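Local coordinates for choline binding protein A (Lactobacillus salivarius str. Ren, PDB 5GT1) that probably acts as a zinc-dependent M23-family peptidase on the bacterial cell wall and is a choline-binding S-layer protein, a class this strain needs to adhere to intestinal cells, at residues D23-F37 with D162-Q174. Sequence-based numbering, arbitrary orientation.
Sequences DTWGWPFPSVGEGYF and DPRALIKNGIANQ
Trp25 and Ile171, with CA atoms 5.3 Å apart, mark where the loop 23-37 passes closest to the C-terminal helix 163-173, so that the N-terminal loop and the C-terminal helix of this M23 peptidase-like part of the protein pack together beside its antiparallel sheet. The indole of Trp25 lies against the helix backbone, with Gly170 CA in CH-pi contact 3.6 Å from the centroid of the five-membered ring. Glycine suits this place because a CB would run into the ring. The torsion that sets CG beside the backbone N (chi1 -74°) brings the six-membered ring against Leu166 CD2 (from CH2) and Ile167 CG1 (from CE3), while NE1 donates in its ring plane to Asp23 OD2; Asp23 also binds His76 through OD1. An alanine in place of Trp25 would probably leave Gly170 without its aromatic cover, open a gap beside Leu166 and Ile167, and deprive Asp23 OD2 of its indole donor.

Trp27 is gripped on both faces: Ile167 CG2 stands almost on the normal through the six-membered ring, 3.5 Å from its centroid, while Glu34 CA covers the opposite face. The beta-branch of Ile167 lets one residue serve both indoles, CG1 toward Trp25 and CG2 toward Trp27. Ile171 CD1 adds a contact at 3.3 Å from Trp27 NE1.

Farther along, the extended Glu34 side chain reaches Lys168, whose NZ meets OE2 on its syn side at 2.8 Å. The salt bridge from Glu34 OE1 to Arg164 NH1 is long, with OE1 well out of the guanidinium plane; a water donates to OE1 and to Gly35 O and accepts only weakly from NH1. Arg164 CD also packs on Phe37, whose side chain lies about 6 Å from that of the zinc ligand Asp61. At the other end, Gln174 OE1 accepts from Trp25 N at 2.7 Å, in the carbonyl plane, with an N-H...O angle of 153°.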
loop_
_atom_site.group_PDB
_atom_site.type_symbol
_atom_site.label_atom_id
_atom_site.label_comp_id
_atom_site.label_asym_id
_atom_site.label_seq_id
_atom_site.Cartn_x
_atom_site.Cartn_y
_atom_site.Cartn_z
ATOM N N ASP A 23 2.254 -9.896 15.161
ATOM C CA ASP A 23 2.151 -8.498 14.700
ATOM C C ASP A 23 3.504 -7.853 14.362
ATOM O O ASP A 23 3.886 -6.836 14.942
ATOM C CB ASP A 23 1.351 -7.632 15.691
ATOM C CG ASP A 23 0.562 -6.515 14.997
ATOM O OD1 ASP A 23 -0.346 -6.837 14.194
ATOM O OD2 ASP A 23 0.833 -5.318 15.264
ATOM N N THR A 24 4.232 -8.457 13.427
ATOM C CA THR A 24 5.405 -7.790 12.888
ATOM C C THR A 24 4.998 -6.879 11.727
ATOM O O THR A 24 3.957 -7.064 11.076
ATOM C CB THR A 24 6.535 -8.745 12.477
ATOM O OG1 THR A 24 6.075 -9.594 11.420
ATOM C CG2 THR A 24 6.990 -9.600 13.673
ATOM N N TRP A 25 5.831 -5.877 11.513
ATOM C CA TRP A 25 5.636 -4.906 10.460
ATOM C C TRP A 25 6.942 -4.724 9.752
ATOM O O TRP A 25 7.998 -5.042 10.312
ATOM C CB TRP A 25 5.234 -3.592 11.080
ATOM C CG TRP A 25 3.827 -3.546 11.606
ATOM C CD1 TRP A 25 3.353 -3.997 12.843
ATOM C CD2 TRP A 25 2.661 -2.979 10.927
ATOM N NE1 TRP A 25 1.999 -3.748 12.971
ATOM C CE2 TRP A 25 1.524 -3.137 11.851
ATOM C CE3 TRP A 25 2.448 -2.381 9.680
ATOM C CZ2 TRP A 25 0.239 -2.714 11.514
ATOM C CZ3 TRP A 25 1.160 -1.950 9.361
ATOM C CH2 TRP A 25 0.083 -2.106 10.258
ATOM N N GLY A 26 6.896 -4.195 8.527
ATOM C CA GLY A 26 8.113 -3.949 7.747
ATOM C C GLY A 26 7.808 -2.981 6.615
ATOM O O GLY A 26 6.646 -2.758 6.274
ATOM N N TRP A 27 8.848 -2.381 6.048
ATOM C CA TRP A 27 8.686 -1.536 4.855
ATOM C C TRP A 27 8.631 -2.387 3.593
ATOM O O TRP A 27 9.147 -3.513 3.570
ATOM C CB TRP A 27 9.835 -0.531 4.776
ATOM C CG TRP A 27 9.820 0.406 5.943
ATOM C CD1 TRP A 27 10.625 0.372 7.083
ATOM C CD2 TRP A 27 8.908 1.521 6.143
ATOM N NE1 TRP A 27 10.293 1.401 7.944
ATOM C CE2 TRP A 27 9.260 2.118 7.444
ATOM C CE3 TRP A 27 7.861 2.073 5.402
ATOM C CZ2 TRP A 27 8.579 3.220 7.955
ATOM C CZ3 TRP A 27 7.181 3.181 5.934
ATOM C CH2 TRP A 27 7.541 3.740 7.178
ATOM N N PRO A 28 8.005 -1.869 2.529
ATOM C CA PRO A 28 7.896 -2.681 1.305
ATOM C C PRO A 28 9.215 -2.842 0.533
ATOM O O PRO A 28 9.361 -3.798 -0.234
ATOM C CB PRO A 28 6.848 -1.935 0.470
ATOM C CG PRO A 28 6.896 -0.537 0.957
ATOM C CD PRO A 28 7.259 -0.607 2.427
ATOM N N PHE A 29 10.163 -1.928 0.740
ATOM C CA PHE A 29 11.485 -2.016 0.107
ATOM C C PHE A 29 12.498 -1.880 1.245
ATOM O O PHE A 29 12.924 -0.784 1.576
ATOM C CB PHE A 29 11.650 -0.947 -0.989
ATOM C CG PHE A 29 10.562 -0.996 -2.032
ATOM C CD1 PHE A 29 10.634 -1.904 -3.102
ATOM C CD2 PHE A 29 9.439 -0.177 -1.926
ATOM C CE1 PHE A 29 9.609 -1.969 -4.044
ATOM C CE2 PHE A 29 8.418 -0.240 -2.867
ATOM C CZ PHE A 29 8.506 -1.142 -3.923
ATOM N N PRO A 30 12.834 -3.012 1.891
ATOM C CA PRO A 30 13.475 -2.935 3.214
ATOM C C PRO A 30 14.921 -2.412 3.242
ATOM O O PRO A 30 15.414 -2.037 4.318
ATOM C CB PRO A 30 13.362 -4.382 3.731
ATOM C CG PRO A 30 12.136 -4.896 3.046
ATOM C CD PRO A 30 12.355 -4.380 1.635
ATOM N N SER A 31 15.572 -2.354 2.083
ATOM C CA SER A 31 16.914 -1.765 1.968
ATOM C C SER A 31 16.932 -0.236 2.104
ATOM O O SER A 31 17.980 0.375 2.358
ATOM C CB SER A 31 17.493 -2.085 0.593
ATOM O OG SER A 31 17.228 -1.002 -0.303
ATOM N N VAL A 32 15.779 0.376 1.850
ATOM C CA VAL A 32 15.599 1.799 1.985
ATOM C C VAL A 32 14.950 2.068 3.352
ATOM O O VAL A 32 15.259 3.060 4.025
ATOM C CB VAL A 32 14.644 2.329 0.896
ATOM C CG1 VAL A 32 14.688 3.851 0.857
ATOM C CG2 VAL A 32 14.948 1.687 -0.473
ATOM N N GLY A 33 14.024 1.191 3.737
ATOM C CA GLY A 33 13.272 1.369 4.974
ATOM C C GLY A 33 12.331 2.538 4.781
ATOM O O GLY A 33 11.735 2.690 3.701
ATOM N N GLU A 34 12.206 3.382 5.803
ATOM C CA GLU A 34 11.284 4.506 5.712
ATOM C C GLU A 34 11.640 5.441 4.554
ATOM O O GLU A 34 10.765 5.861 3.789
ATOM C CB GLU A 34 11.228 5.307 7.017
ATOM C CG GLU A 34 10.193 6.422 6.978
ATOM C CD GLU A 34 10.118 7.235 8.276
ATOM O OE1 GLU A 34 9.527 8.335 8.244
ATOM O OE2 GLU A 34 10.655 6.783 9.315
ATOM N N GLY A 35 12.919 5.796 4.461
ATOM C CA GLY A 35 13.372 6.746 3.448
ATOM C C GLY A 35 12.662 8.077 3.549
ATOM O O GLY A 35 12.280 8.504 4.633
ATOM N N TYR A 36 12.472 8.736 2.414
ATOM C CA TYR A 36 11.903 10.085 2.392
ATOM C C TYR A 36 10.829 10.160 1.322
ATOM O O TYR A 36 10.930 9.478 0.295
ATOM C CB TYR A 36 13.001 11.115 2.090
ATOM C CG TYR A 36 14.207 10.969 2.983
ATOM C CD1 TYR A 36 14.191 11.468 4.293
ATOM C CD2 TYR A 36 15.359 10.324 2.528
ATOM C CE1 TYR A 36 15.295 11.320 5.130
ATOM C CE2 TYR A 36 16.483 10.182 3.354
ATOM C CZ TYR A 36 16.435 10.679 4.653
ATOM O OH TYR A 36 17.528 10.536 5.479
ATOM N N PHE A 37 9.832 11.007 1.550
ATOM C CA PHE A 37 8.705 11.156 0.632
ATOM C C PHE A 37 8.494 12.609 0.268
ATOM O O PHE A 37 8.657 13.486 1.122
ATOM C CB PHE A 37 7.434 10.642 1.312
ATOM C CG PHE A 37 7.526 9.214 1.745
ATOM C CD1 PHE A 37 7.196 8.186 0.857
ATOM C CD2 PHE A 37 7.946 8.887 3.040
ATOM C CE1 PHE A 37 7.265 6.860 1.262
ATOM C CE2 PHE A 37 8.032 7.566 3.439
ATOM C CZ PHE A 37 7.703 6.548 2.543
ATOM N N ASP A 162 -2.898 6.553 7.684
ATOM C CA ASP A 162 -1.559 6.901 7.219
ATOM C C ASP A 162 -0.637 5.678 7.334
ATOM O O ASP A 162 -0.304 5.271 8.449
ATOM C CB ASP A 162 -1.004 8.077 8.035
ATOM C CG ASP A 162 0.369 8.535 7.552
ATOM O OD1 ASP A 162 0.976 7.885 6.664
ATOM O OD2 ASP A 162 0.837 9.563 8.071
ATOM N N PRO A 163 -0.236 5.075 6.182
ATOM C CA PRO A 163 0.613 3.889 6.278
ATOM C C PRO A 163 1.983 4.199 6.871
ATOM O O PRO A 163 2.582 3.312 7.484
ATOM C CB PRO A 163 0.761 3.432 4.809
ATOM C CG PRO A 163 -0.446 4.004 4.122
ATOM C CD PRO A 163 -0.593 5.365 4.772
ATOM N N ARG A 164 2.478 5.426 6.685
ATOM C CA ARG A 164 3.804 5.771 7.220
ATOM C C ARG A 164 3.809 5.675 8.745
ATOM O O ARG A 164 4.674 5.018 9.327
ATOM C CB ARG A 164 4.293 7.152 6.773
ATOM C CG ARG A 164 5.714 7.421 7.267
ATOM C CD ARG A 164 6.370 8.617 6.618
ATOM N NE ARG A 164 5.768 9.849 7.084
ATOM C CZ ARG A 164 6.331 11.054 6.970
ATOM N NH1 ARG A 164 7.539 11.208 6.417
ATOM N NH2 ARG A 164 5.682 12.116 7.420
ATOM N N ALA A 165 2.834 6.333 9.368
ATOM C CA ALA A 165 2.662 6.315 10.813
ATOM C C ALA A 165 2.414 4.907 11.326
ATOM O O ALA A 165 2.992 4.501 12.326
ATOM C CB ALA A 165 1.528 7.254 11.227
ATOM N N LEU A 166 1.558 4.154 10.639
ATOM C CA LEU A 166 1.258 2.779 11.031
ATOM C C LEU A 166 2.460 1.827 11.004
ATOM O O LEU A 166 2.672 1.076 11.949
ATOM C CB LEU A 166 0.154 2.195 10.151
ATOM C CG LEU A 166 -1.170 1.836 10.828
ATOM C CD1 LEU A 166 -1.838 3.070 11.390
ATOM C CD2 LEU A 166 -2.096 1.175 9.825
ATOM N N ILE A 167 3.209 1.830 9.903
ATOM C CA ILE A 167 4.360 0.930 9.764
ATOM C C ILE A 167 5.455 1.338 10.749
ATOM O O ILE A 167 6.045 0.498 11.433
ATOM C CB ILE A 167 4.907 0.922 8.313
ATOM C CG1 ILE A 167 3.887 0.263 7.367
ATOM C CG2 ILE A 167 6.237 0.181 8.252
ATOM C CD1 ILE A 167 4.045 0.690 5.917
ATOM N N LYS A 168 5.707 2.636 10.822
ATOM C CA LYS A 168 6.691 3.175 11.753
ATOM C C LYS A 168 6.357 2.749 13.199
ATOM O O LYS A 168 7.208 2.195 13.903
ATOM C CB LYS A 168 6.661 4.685 11.638
ATOM C CG LYS A 168 7.964 5.391 11.855
ATOM C CD LYS A 168 7.797 6.868 11.493
ATOM C CE LYS A 168 8.855 7.704 12.179
ATOM N NZ LYS A 168 10.178 7.049 12.030
ATOM N N ASN A 169 5.117 3.000 13.626
ATOM C CA ASN A 169 4.692 2.624 14.972
ATOM C C ASN A 169 4.711 1.109 15.189
ATOM O O ASN A 169 5.099 0.625 16.269
ATOM C CB ASN A 169 3.317 3.218 15.310
ATOM C CG ASN A 169 3.026 3.196 16.813
ATOM O OD1 ASN A 169 3.711 3.863 17.607
ATOM N ND2 ASN A 169 2.044 2.401 17.214
ATOM N N GLY A 170 4.297 0.362 14.166
ATOM C CA GLY A 170 4.305 -1.100 14.225
ATOM C C GLY A 170 5.702 -1.671 14.419
ATOM O O GLY A 170 5.916 -2.554 15.260
ATOM N N ILE A 171 6.657 -1.163 13.647
ATOM C CA ILE A 171 8.054 -1.573 13.773
ATOM C C ILE A 171 8.607 -1.197 15.156
ATOM O O ILE A 171 9.293 -2.006 15.798
ATOM C CB ILE A 171 8.916 -0.971 12.634
ATOM C CG1 ILE A 171 8.496 -1.586 11.279
ATOM C CG2 ILE A 171 10.411 -1.185 12.897
ATOM C CD1 ILE A 171 9.082 -0.891 10.064
ATOM N N ALA A 172 8.293 0.011 15.624
ATOM C CA ALA A 172 8.792 0.469 16.927
ATOM C C ALA A 172 8.243 -0.403 18.065
ATOM O O ALA A 172 8.946 -0.678 19.032
ATOM C CB ALA A 172 8.449 1.937 17.151
ATOM N N ASN A 173 7.000 -0.855 17.931
ATOM C CA ASN A 173 6.333 -1.606 19.000
ATOM C C ASN A 173 6.463 -3.124 18.960
ATOM O O ASN A 173 6.033 -3.807 19.893
ATOM C CB ASN A 173 4.863 -1.206 19.084
ATOM C CG ASN A 173 4.686 0.151 19.719
ATOM O OD1 ASN A 173 4.944 0.316 20.908
ATOM N ND2 ASN A 173 4.275 1.132 18.933
ATOM N N GLN A 174 7.037 -3.669 17.898
ATOM C CA GLN A 174 7.225 -5.118 17.847
ATOM C C GLN A 174 8.419 -5.539 18.713
ATOM O O GLN A 174 9.097 -4.700 19.323
ATOM C CB GLN A 174 7.366 -5.624 16.405
ATOM C CG GLN A 174 8.664 -5.247 15.707
ATOM C CD GLN A 174 8.543 -5.351 14.198
ATOM O OE1 GLN A 174 7.444 -5.367 13.661
ATOM N NE2 GLN A 174 9.669 -5.407 13.512
ATOM O OXT GLN A 174 8.724 -6.730 18.826
HETATM O O HOH W 1 3.928 -3.979 16.572
HETATM O O HOH W 2 10.165 10.077 5.921
#